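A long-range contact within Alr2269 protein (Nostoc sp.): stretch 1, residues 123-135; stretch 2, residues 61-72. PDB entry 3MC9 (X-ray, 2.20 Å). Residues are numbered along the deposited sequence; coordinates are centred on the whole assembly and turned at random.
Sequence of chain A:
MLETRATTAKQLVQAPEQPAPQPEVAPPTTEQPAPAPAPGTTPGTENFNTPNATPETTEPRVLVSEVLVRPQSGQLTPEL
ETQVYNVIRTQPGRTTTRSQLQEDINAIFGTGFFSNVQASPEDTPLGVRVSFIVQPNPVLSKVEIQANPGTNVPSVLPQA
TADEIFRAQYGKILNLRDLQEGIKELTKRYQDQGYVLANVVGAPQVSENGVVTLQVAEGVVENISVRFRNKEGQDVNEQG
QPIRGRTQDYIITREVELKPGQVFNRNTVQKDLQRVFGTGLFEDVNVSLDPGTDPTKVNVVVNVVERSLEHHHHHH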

# COMPACT_ATOMS: atom_id res chain seq x y z
N ASP A 123 2.82 -21.49 -17.46
CA ASP A 123 2.54 -22.91 -17.43
C ASP A 123 3.75 -23.69 -17.93
O ASP A 123 4.44 -23.27 -18.88
CB ASP A 123 1.33 -23.24 -18.30
CG ASP A 123 0.71 -24.60 -17.98
OD1 ASP A 123 0.82 -25.11 -16.84
OD2 ASP A 123 0.10 -25.17 -18.89
N THR A 124 4.03 -24.81 -17.28
CA THR A 124 5.03 -25.76 -17.76
C THR A 124 4.48 -27.18 -17.58
O THR A 124 3.53 -27.38 -16.85
CB THR A 124 6.36 -25.60 -16.98
OG1 THR A 124 6.27 -26.28 -15.72
CG2 THR A 124 6.68 -24.12 -16.72
N PRO A 125 5.09 -28.18 -18.24
CA PRO A 125 4.71 -29.57 -18.00
C PRO A 125 4.71 -30.01 -16.53
O PRO A 125 3.99 -30.94 -16.18
CB PRO A 125 5.77 -30.35 -18.78
CG PRO A 125 6.18 -29.40 -19.91
CD PRO A 125 6.15 -28.06 -19.26
N LEU A 126 5.52 -29.34 -15.71
CA LEU A 126 5.70 -29.68 -14.29
C LEU A 126 4.76 -28.95 -13.34
O LEU A 126 4.75 -29.26 -12.14
CB LEU A 126 7.12 -29.34 -13.84
CG LEU A 126 8.32 -29.75 -14.68
CD1 LEU A 126 9.61 -29.36 -13.90
CD2 LEU A 126 8.30 -31.20 -15.02
N GLY A 127 4.00 -27.98 -13.86
CA GLY A 127 3.23 -27.08 -13.02
C GLY A 127 3.45 -25.61 -13.38
O GLY A 127 4.32 -25.27 -14.20
N VAL A 128 2.66 -24.73 -12.78
CA VAL A 128 2.77 -23.32 -13.12
C VAL A 128 3.85 -22.64 -12.28
O VAL A 128 3.93 -22.87 -11.06
CB VAL A 128 1.44 -22.59 -12.96
CG1 VAL A 128 1.56 -21.17 -13.54
CG2 VAL A 128 0.34 -23.34 -13.69
N ARG A 129 4.68 -21.84 -12.94
CA ARG A 129 5.62 -20.97 -12.26
C ARG A 129 4.93 -19.63 -12.04
O ARG A 129 4.62 -18.92 -12.99
CB ARG A 129 6.91 -20.80 -13.06
CG ARG A 129 7.63 -22.12 -13.33
CD ARG A 129 8.74 -21.98 -14.38
NE ARG A 129 10.04 -21.65 -13.81
CZ ARG A 129 10.71 -20.51 -13.99
NH1 ARG A 129 10.23 -19.53 -14.75
NH2 ARG A 129 11.91 -20.36 -13.42
N VAL A 130 4.64 -19.31 -10.79
CA VAL A 130 3.88 -18.09 -10.47
C VAL A 130 4.86 -17.01 -10.02
O VAL A 130 5.57 -17.19 -9.03
CB VAL A 130 2.81 -18.33 -9.39
CG1 VAL A 130 2.12 -17.03 -8.99
CG2 VAL A 130 1.76 -19.35 -9.88
N SER A 131 4.92 -15.92 -10.78
CA SER A 131 5.73 -14.77 -10.42
C SER A 131 4.87 -13.67 -9.81
O SER A 131 3.90 -13.20 -10.41
CB SER A 131 6.49 -14.26 -11.65
OG SER A 131 7.55 -15.14 -11.96
N PHE A 132 5.20 -13.30 -8.58
CA PHE A 132 4.59 -12.14 -7.94
C PHE A 132 5.56 -11.01 -8.19
O PHE A 132 6.70 -11.05 -7.73
CB PHE A 132 4.36 -12.36 -6.45
CG PHE A 132 3.27 -13.36 -6.16
CD1 PHE A 132 1.93 -13.03 -6.32
CD2 PHE A 132 3.60 -14.65 -5.77
CE1 PHE A 132 0.93 -13.96 -6.07
CE2 PHE A 132 2.61 -15.59 -5.52
CZ PHE A 132 1.27 -15.24 -5.68
N ILE A 133 5.11 -10.02 -8.97
CA ILE A 133 5.95 -8.89 -9.33
C ILE A 133 5.46 -7.70 -8.54
O ILE A 133 4.30 -7.30 -8.63
CB ILE A 133 5.93 -8.65 -10.85
CG1 ILE A 133 6.44 -9.90 -11.57
CG2 ILE A 133 6.80 -7.42 -11.22
CD1 ILE A 133 5.80 -10.15 -12.91
N VAL A 134 6.35 -7.15 -7.72
CA VAL A 134 5.96 -6.14 -6.76
C VAL A 134 6.85 -4.91 -6.93
O VAL A 134 8.01 -5.02 -7.31
CB VAL A 134 6.05 -6.68 -5.33
CG1 VAL A 134 5.23 -7.97 -5.18
CG2 VAL A 134 7.50 -6.92 -4.92
N GLN A 135 6.28 -3.74 -6.66
CA GLN A 135 6.99 -2.48 -6.75
C GLN A 135 6.98 -1.88 -5.37
O GLN A 135 5.93 -1.41 -4.90
CB GLN A 135 6.31 -1.54 -7.75
CG GLN A 135 7.03 -0.21 -8.00
CD GLN A 135 8.55 -0.35 -8.18
OE1 GLN A 135 9.31 0.18 -7.38
NE2 GLN A 135 8.98 -1.04 -9.23
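Stretch 2 (61-72) RVLVSEVLVRPQ

Stretch 2 lies beside stretch 1 as a parallel neighbouring β-strand, joined to it by a ladder of backbone hydrogen bonds that is interrupted once, near its start, by a β-bulge.

Residues 62-71 are extended, with the exception of Ser-65, whose phi/psi of -88/-28° departs from strand values. The strand runs in the same sense as 127-135: the N-to-C axes make an angle of 48° (signed crossing -48°) and approach to 3.9 Å. Paired CA atoms remain 4.5 to 5.2 Å apart from Val-128 and Val-64 to Gln-135 and Gln-72, so the strands stay side by side despite this angle.

The hydrogen bonds establish the register. Val-128 N donates to Leu-63 O (2.9 Å, 170°), and Val-128 O accepts from Ser-65 N at 2.8 Å. The same carbonyl, Val-128 O, also receives a weak bond from Glu-66 N at 3.4 Å. This shared acceptor marks the bulge: Val-128 pairs with Val-64, but Arg-129 pairs with Glu-66, a shift of one residue. Beyond it the alternation is regular. Val-130 N bonds to Glu-66 O (2.7 Å), while Leu-68 N to Val-130 O, Phe-132 N to Leu-68 O, Arg-70 N to Phe-132 O, Val-134 N to Arg-70 O and Gln-72 N to Val-134 O are each 2.8 Å. CA-H...O contacts supplement the ladder, as from Val-67 CA to Val-130 O at 3.3 Å.

Side chains separate onto two faces. Val-64, Val-67 and Val-69 share one with Val-128, Val-130 and Phe-132. Here Val-130 CG2 lies 4.1 Å from Val-64 CG2, and Val-67 CG1 meets the edge of the Phe-132 ring, 3.8 Å from CD2. The other face carries Glu-66, Leu-68 and Arg-70 alongside Arg-129, Ser-131 and Ile-133. A salt bridge links Arg-129 NE to Glu-66 OE1 at 2.9 Å, with the carboxylate oxygen at the edge of the guanidinium, near its plane. Farther along, Ile-133 CG2 packs 3.6 Å from Gln-72 CA.

At the start of the contact, a type I turn from Thr-124 to Gly-127 brings Gly-127 CA to 3.4 Å from Leu-63 O. An ideal CB on Gly-127 would fall only 2.9 Å from Ser-65 N, a clash, and its phi/psi of 130/172° by itself calls for glycine. One water bridges the hydroxyls, 2.5 Å from Ser-65 OG and donating to Thr-124 OG1 at 3.0 Å. Altogether the two stretches bury 1006 Å², both sides summed.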

# COMPACT_ATOMS: atom_id res chain seq x y z
N ARG A 61 -8.17 -25.80 -10.77
CA ARG A 61 -6.90 -25.74 -10.06
C ARG A 61 -5.79 -26.22 -10.93
O ARG A 61 -6.00 -27.11 -11.73
CB ARG A 61 -6.95 -26.67 -8.88
CG ARG A 61 -7.91 -26.22 -7.92
CD ARG A 61 -8.38 -27.31 -7.09
NE ARG A 61 -9.52 -26.83 -6.34
CZ ARG A 61 -9.92 -27.33 -5.18
NH1 ARG A 61 -9.26 -28.35 -4.63
NH2 ARG A 61 -10.96 -26.78 -4.59
N VAL A 62 -4.61 -25.67 -10.71
CA VAL A 62 -3.41 -26.10 -11.38
C VAL A 62 -2.36 -26.26 -10.32
O VAL A 62 -2.30 -25.48 -9.37
CB VAL A 62 -2.83 -25.03 -12.34
CG1 VAL A 62 -2.44 -25.67 -13.67
CG2 VAL A 62 -3.78 -23.89 -12.54
N LEU A 63 -1.50 -27.25 -10.51
CA LEU A 63 -0.40 -27.46 -9.59
C LEU A 63 0.58 -26.35 -9.81
O LEU A 63 0.76 -25.89 -10.94
CB LEU A 63 0.25 -28.82 -9.83
CG LEU A 63 1.42 -29.13 -8.89
CD1 LEU A 63 0.88 -29.53 -7.52
CD2 LEU A 63 2.27 -30.21 -9.49
N VAL A 64 1.20 -25.87 -8.74
CA VAL A 64 2.17 -24.80 -8.86
C VAL A 64 3.53 -25.45 -8.70
O VAL A 64 3.76 -26.14 -7.71
CB VAL A 64 1.95 -23.69 -7.81
CG1 VAL A 64 3.19 -22.76 -7.73
CG2 VAL A 64 0.71 -22.87 -8.16
N SER A 65 4.42 -25.24 -9.68
CA SER A 65 5.79 -25.80 -9.60
C SER A 65 6.79 -24.90 -8.89
O SER A 65 7.78 -25.38 -8.33
CB SER A 65 6.35 -26.13 -10.99
OG SER A 65 6.40 -24.97 -11.81
N GLU A 66 6.55 -23.59 -8.96
CA GLU A 66 7.53 -22.59 -8.52
C GLU A 66 6.87 -21.24 -8.24
O GLU A 66 5.99 -20.82 -8.97
CB GLU A 66 8.61 -22.42 -9.58
CG GLU A 66 10.01 -22.28 -9.00
CD GLU A 66 11.10 -22.08 -10.06
OE1 GLU A 66 10.93 -22.52 -11.22
OE2 GLU A 66 12.14 -21.48 -9.71
N VAL A 67 7.29 -20.60 -7.15
CA VAL A 67 6.86 -19.24 -6.85
C VAL A 67 8.08 -18.36 -6.84
O VAL A 67 9.05 -18.65 -6.13
CB VAL A 67 6.12 -19.12 -5.49
CG1 VAL A 67 5.80 -17.64 -5.18
CG2 VAL A 67 4.85 -19.94 -5.52
N LEU A 68 8.04 -17.31 -7.64
CA LEU A 68 9.12 -16.32 -7.68
C LEU A 68 8.53 -14.99 -7.21
O LEU A 68 7.41 -14.62 -7.58
CB LEU A 68 9.71 -16.19 -9.10
CG LEU A 68 10.16 -17.46 -9.85
CD1 LEU A 68 10.87 -17.12 -11.19
CD2 LEU A 68 11.08 -18.30 -8.99
N VAL A 69 9.28 -14.28 -6.37
CA VAL A 69 8.89 -12.93 -5.95
C VAL A 69 9.92 -12.00 -6.55
O VAL A 69 11.10 -12.17 -6.29
CB VAL A 69 8.91 -12.80 -4.43
CG1 VAL A 69 8.67 -11.34 -4.03
CG2 VAL A 69 7.87 -13.72 -3.80
N ARG A 70 9.48 -11.04 -7.37
CA ARG A 70 10.41 -10.20 -8.13
C ARG A 70 10.06 -8.71 -8.03
O ARG A 70 8.89 -8.37 -8.00
CB ARG A 70 10.40 -10.59 -9.62
CG ARG A 70 10.95 -11.97 -9.94
CD ARG A 70 12.44 -12.07 -9.60
NE ARG A 70 12.98 -13.39 -9.92
CZ ARG A 70 13.19 -14.38 -9.05
NH1 ARG A 70 13.69 -15.54 -9.49
NH2 ARG A 70 12.91 -14.24 -7.75
N PRO A 71 11.08 -7.84 -8.02
CA PRO A 71 10.82 -6.41 -8.12
C PRO A 71 10.38 -6.08 -9.53
O PRO A 71 10.87 -6.68 -10.48
CB PRO A 71 12.20 -5.79 -7.84
CG PRO A 71 13.16 -6.78 -8.39
CD PRO A 71 12.53 -8.13 -8.12
N GLN A 72 9.45 -5.16 -9.68
CA GLN A 72 9.07 -4.67 -11.00
C GLN A 72 10.21 -3.85 -11.62
O GLN A 72 10.40 -3.85 -12.83
CB GLN A 72 7.82 -3.82 -10.90
CG GLN A 72 7.13 -3.62 -12.23
CD GLN A 72 5.84 -2.86 -12.08
OE1 GLN A 72 5.44 -2.50 -10.97
NE2 GLN A 72 5.17 -2.61 -13.19
O HOH W 1 8.18 -25.54 -13.49